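Local coordinates for enoyl-CoA hydratase (Geobacillus kaustophilus, PDB 2PPY), which probably catalyses the reversible hydration of enoyl-CoA thioesters in fatty acid beta-oxidation, at residues 161-164 against 165-169; 226-229 against 230-234. All coordinates share one frame; numbering follows the deposited sequence.

Contact 1 of 2, residues 161-164 against 165-169; sequences SRAL and DMNIT
Asn167 folds its side chain back over the turn before it and donates from ND2 to the carbonyl O of Ala163 at 2.8 Å. The backbone N of Asn167 donates to the same Ala163 O at 2.9 Å. The two donors come from opposite faces of the carbonyl plane. ND2 sits above the Ala163 carbonyl plane, 45° out of it, whereas Ala163 O lies almost in the plane of the side-chain amide. Two fairly straight bonds grip this oxygen, and the one from ND2 sets how the asparagine amide is turned. The side chain of Asn167 is buried and also touches Leu137 and Ala146 on loops and Leu154 of helix 150-158.

Leu164 and Ile168 lie on another side of the helix, and their side chains cross at a slant. CD2 of Leu164 meets CD1 of Ile168 at 3.8 Å. Ile168 holds CG1 between its backbone N and carbonyl carbon (chi1 64°). That places CG1 3.2 Å from the carbonyl O of Leu164, with CG2 also close to this oxygen.

Asp165 rests its CB against the carbonyl O atoms of Ser161 and Arg162, each 3.6 Å away. Its carboxylate serves a second subunit: OD2 forms a salt bridge with Arg186 and OD1 a hydrogen bond with Tyr200 there. Ser161 OG hydrogen-bonds with Asn185 OD1 of that subunit, its strongest polar partner, and also lies near the Asp124 carbonyl there.

Backbone bonds such as Ile168 N to Leu164 O mark this as i to i+4 packing within an alpha helix, here helix 160-169 at a subunit interface of a crotonase-fold hexamer.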
loop_
_atom_site.group_PDB
_atom_site.type_symbol
_atom_site.label_atom_id
_atom_site.label_comp_id
_atom_site.label_asym_id
_atom_site.label_seq_id
_atom_site.Cartn_x
_atom_site.Cartn_y
_atom_site.Cartn_z
ATOM N N SER A 161 -14.756 -12.249 0.643
ATOM C CA SER A 161 -15.829 -12.937 1.351
ATOM C C SER A 161 -16.109 -14.301 0.721
ATOM O O SER A 161 -16.285 -15.298 1.429
ATOM C CB SER A 161 -17.098 -12.089 1.348
ATOM O OG SER A 161 -18.104 -12.680 2.152
ATOM N N ARG A 162 -16.151 -14.337 -0.609
ATOM C CA ARG A 162 -16.387 -15.580 -1.333
ATOM C C ARG A 162 -15.267 -16.575 -1.076
ATOM O O ARG A 162 -15.504 -17.773 -0.972
ATOM C CB ARG A 162 -16.505 -15.312 -2.836
ATOM C CG ARG A 162 -17.848 -14.732 -3.222
ATOM C CD ARG A 162 -18.002 -14.547 -4.713
ATOM N NE ARG A 162 -19.393 -14.254 -5.042
ATOM C CZ ARG A 162 -19.832 -13.960 -6.260
ATOM N NH1 ARG A 162 -18.986 -13.912 -7.281
ATOM N NH2 ARG A 162 -21.121 -13.716 -6.458
ATOM N N ALA A 163 -14.044 -16.070 -0.975
ATOM C CA ALA A 163 -12.893 -16.919 -0.712
ATOM C C ALA A 163 -12.949 -17.393 0.741
ATOM O O ALA A 163 -12.596 -18.530 1.051
ATOM C CB ALA A 163 -11.603 -16.143 -0.963
ATOM N N LEU A 164 -13.394 -16.512 1.631
ATOM C CA LEU A 164 -13.483 -16.854 3.044
ATOM C C LEU A 164 -14.434 -18.029 3.191
ATOM O O LEU A 164 -14.123 -19.013 3.859
ATOM C CB LEU A 164 -13.985 -15.650 3.846
ATOM C CG LEU A 164 -14.060 -15.767 5.370
ATOM C CD1 LEU A 164 -13.704 -14.421 5.998
ATOM C CD2 LEU A 164 -15.453 -16.209 5.790
ATOM N N ASP A 165 -15.586 -17.922 2.540
ATOM C CA ASP A 165 -16.600 -18.967 2.573
ATOM C C ASP A 165 -16.016 -20.299 2.111
ATOM O O ASP A 165 -16.121 -21.305 2.814
ATOM C CB ASP A 165 -17.784 -18.540 1.694
ATOM C CG ASP A 165 -18.813 -19.639 1.501
ATOM O OD1 ASP A 165 -18.968 -20.504 2.393
ATOM O OD2 ASP A 165 -19.486 -19.619 0.449
HETATM N N MSE A 166 -15.381 -20.307 0.943
HETATM C CA MSE A 166 -14.802 -21.542 0.420
HETATM C C MSE A 166 -13.709 -22.143 1.293
HETATM O O MSE A 166 -13.643 -23.363 1.443
HETATM C CB MSE A 166 -14.252 -21.330 -0.995
HETATM C CG MSE A 166 -15.323 -21.267 -2.070
HETATM SE SE MSE A 166 -14.580 -21.112 -3.843
HETATM C CE MSE A 166 -13.893 -22.907 -4.071
ATOM N N ASN A 167 -12.856 -21.293 1.864
ATOM C CA ASN A 167 -11.756 -21.753 2.712
ATOM C C ASN A 167 -12.179 -22.306 4.078
ATOM O O ASN A 167 -11.645 -23.329 4.520
ATOM C CB ASN A 167 -10.739 -20.619 2.924
ATOM C CG ASN A 167 -9.721 -20.511 1.791
ATOM O OD1 ASN A 167 -8.684 -21.179 1.801
ATOM N ND2 ASN A 167 -10.018 -19.673 0.807
ATOM N N ILE A 168 -13.118 -21.646 4.755
ATOM C CA ILE A 168 -13.536 -22.117 6.075
ATOM C C ILE A 168 -14.411 -23.375 6.039
ATOM O O ILE A 168 -14.435 -24.136 7.006
ATOM C CB ILE A 168 -14.264 -21.017 6.897
ATOM C CG1 ILE A 168 -15.570 -20.619 6.217
ATOM C CG2 ILE A 168 -13.344 -19.803 7.086
ATOM C CD1 ILE A 168 -16.385 -19.639 7.028
ATOM N N THR A 169 -15.129 -23.594 4.938
ATOM C CA THR A 169 -15.965 -24.791 4.815
ATOM C C THR A 169 -15.134 -25.906 4.174
ATOM O O THR A 169 -15.311 -27.077 4.482
ATOM C CB THR A 169 -17.213 -24.553 3.926
ATOM O OG1 THR A 169 -16.803 -24.333 2.572
ATOM C CG2 THR A 169 -18.013 -23.356 4.417
#

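Contact 2 of 2, residues 226-229 against 230-234; sequences PLNV and AIRYE
Ala230 N donates to Pro226 O at 2.8 Å in the first turn of alpha helix 227-242, with Pro226 at the N-cap. The backbone N of Val229 also reaches Pro226 O, so this carbonyl accepts two bonds. Ile231 N bonds to Leu227 O at 3.2 Å, in the i to i+4 pattern. Val229 O takes Tyr233 N at 3.1 Å and, weakly, Arg232 N. At the start of the helix, Leu227 N is satisfied by the Glu224 carboxylate of a third subunit.

Arg232 doubles back along the helix because its chain bends at chi2 (-72°) and chi3 (77°). This brings NH2 within 2.8 Å of Asn228 O, but the angle is too poor for a hydrogen bond. The oxygen lies oblique to the guanidinium. With an alanine here in place of the arginine, the Asn228 carbonyl is likely to lose its nearby positive charge and the turn under the folded chain its cover. Asn228 OD1 bonds to Arg99 of a fourth subunit.

Glu234 turns to the third subunit, where OE1 accepts from Thr151 OG1 and OE2 from Gly149 N. Tyr233 OH makes a weak bond to Leu217 O of its own chain. The side chains of Leu227 and Ile231 cross, with Leu227 CD1 4.1 Å from Ile231 CD1, while CG1 of Ile231 lies 3.4 Å from Leu227 O.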
loop_
_atom_site.group_PDB
_atom_site.type_symbol
_atom_site.label_atom_id
_atom_site.label_comp_id
_atom_site.label_asym_id
_atom_site.label_seq_id
_atom_site.Cartn_x
_atom_site.Cartn_y
_atom_site.Cartn_z
ATOM N N PRO A 226 -0.113 1.240 -6.034
ATOM C CA PRO A 226 -1.195 2.230 -6.018
ATOM C C PRO A 226 -1.374 2.637 -7.481
ATOM O O PRO A 226 -0.401 2.646 -8.239
ATOM C CB PRO A 226 -0.610 3.358 -5.174
ATOM C CG PRO A 226 0.254 2.613 -4.199
ATOM C CD PRO A 226 0.950 1.610 -5.079
ATOM N N LEU A 227 -2.594 2.976 -7.879
ATOM C CA LEU A 227 -2.860 3.328 -9.268
ATOM C C LEU A 227 -1.942 4.385 -9.890
ATOM O O LEU A 227 -1.417 4.179 -10.981
ATOM C CB LEU A 227 -4.316 3.776 -9.427
ATOM C CG LEU A 227 -4.780 3.975 -10.878
ATOM C CD1 LEU A 227 -4.666 2.655 -11.637
ATOM C CD2 LEU A 227 -6.220 4.479 -10.902
ATOM N N ASN A 228 -1.750 5.508 -9.205
ATOM C CA ASN A 228 -0.925 6.585 -9.736
ATOM C C ASN A 228 0.506 6.186 -10.100
ATOM O O ASN A 228 1.095 6.769 -11.013
ATOM C CB ASN A 228 -0.908 7.779 -8.772
ATOM C CG ASN A 228 -0.452 9.069 -9.453
ATOM O OD1 ASN A 228 0.503 9.709 -9.018
ATOM N ND2 ASN A 228 -1.137 9.448 -10.530
ATOM N N VAL A 229 1.081 5.211 -9.399
ATOM C CA VAL A 229 2.434 4.773 -9.742
ATOM C C VAL A 229 2.404 3.497 -10.575
ATOM O O VAL A 229 3.376 3.171 -11.264
ATOM C CB VAL A 229 3.322 4.550 -8.489
ATOM C CG1 VAL A 229 3.687 5.898 -7.875
ATOM C CG2 VAL A 229 2.605 3.672 -7.477
ATOM N N ALA A 230 1.286 2.774 -10.510
ATOM C CA ALA A 230 1.132 1.541 -11.281
ATOM C C ALA A 230 1.212 1.885 -12.763
ATOM O O ALA A 230 1.792 1.151 -13.567
ATOM C CB ALA A 230 -0.214 0.893 -10.977
ATOM N N ILE A 231 0.614 3.011 -13.123
ATOM C CA ILE A 231 0.624 3.443 -14.503
ATOM C C ILE A 231 2.043 3.866 -14.905
ATOM O O ILE A 231 2.386 3.852 -16.082
ATOM C CB ILE A 231 -0.404 4.570 -14.713
ATOM C CG1 ILE A 231 -1.806 4.025 -14.380
ATOM C CG2 ILE A 231 -0.351 5.075 -16.156
ATOM C CD1 ILE A 231 -2.924 5.044 -14.428
ATOM N N ARG A 232 2.874 4.222 -13.928
ATOM C CA ARG A 232 4.255 4.590 -14.235
ATOM C C ARG A 232 4.997 3.304 -14.632
ATOM O O ARG A 232 5.804 3.299 -15.559
ATOM C CB ARG A 232 4.948 5.212 -13.015
ATOM C CG ARG A 232 4.322 6.497 -12.475
ATOM C CD ARG A 232 4.553 7.689 -13.394
ATOM N NE ARG A 232 3.672 7.676 -14.558
ATOM C CZ ARG A 232 2.365 7.900 -14.505
ATOM N NH1 ARG A 232 1.638 7.867 -15.618
ATOM N NH2 ARG A 232 1.787 8.161 -13.341
ATOM N N TYR A 233 4.719 2.217 -13.917
ATOM C CA TYR A 233 5.347 0.923 -14.187
ATOM C C TYR A 233 4.909 0.465 -15.577
ATOM O O TYR A 233 5.699 -0.062 -16.363
ATOM C CB TYR A 233 4.914 -0.082 -13.111
ATOM C CG TYR A 233 5.337 -1.521 -13.334
ATOM C CD1 TYR A 233 6.686 -1.879 -13.420
ATOM C CD2 TYR A 233 4.383 -2.534 -13.415
ATOM C CE1 TYR A 233 7.069 -3.214 -13.576
ATOM C CE2 TYR A 233 4.753 -3.861 -13.571
ATOM C CZ TYR A 233 6.093 -4.196 -13.649
ATOM O OH TYR A 233 6.445 -5.517 -13.799
ATOM N N GLU A 234 3.634 0.688 -15.869
ATOM C CA GLU A 234 3.053 0.338 -17.156
ATOM C C GLU A 234 3.691 1.189 -18.246
ATOM O O GLU A 234 3.889 0.729 -19.370
ATOM C CB GLU A 234 1.547 0.589 -17.116
ATOM C CG GLU A 234 0.890 0.811 -18.471
ATOM C CD GLU A 234 -0.538 1.317 -18.335
ATOM O OE1 GLU A 234 -1.420 0.522 -17.939
ATOM O OE2 GLU A 234 -0.769 2.518 -18.608
#

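Overall arrangement
From the N terminus, the chain first builds most of the seven-stranded mixed sheet and then reaches contact 1 in helix 160-169. Contact 2 follows at the start of helix 227-242. Each joins neighbouring turns of one helix, so neither closes a long loop. They lie in series, without nesting or crossing. Strand 186-188 and helices 175-181, 193-205 and 209-222 come between them. The centres of contact 1 and contact 2 are about 31 Å apart. The nearest atoms of contact 1 and contact 2 are about 21 Å apart, so the two do not touch. Contact 1 packs against helix 150-158 and a second subunit, while contact 2 meets third, fourth and fifth subunits.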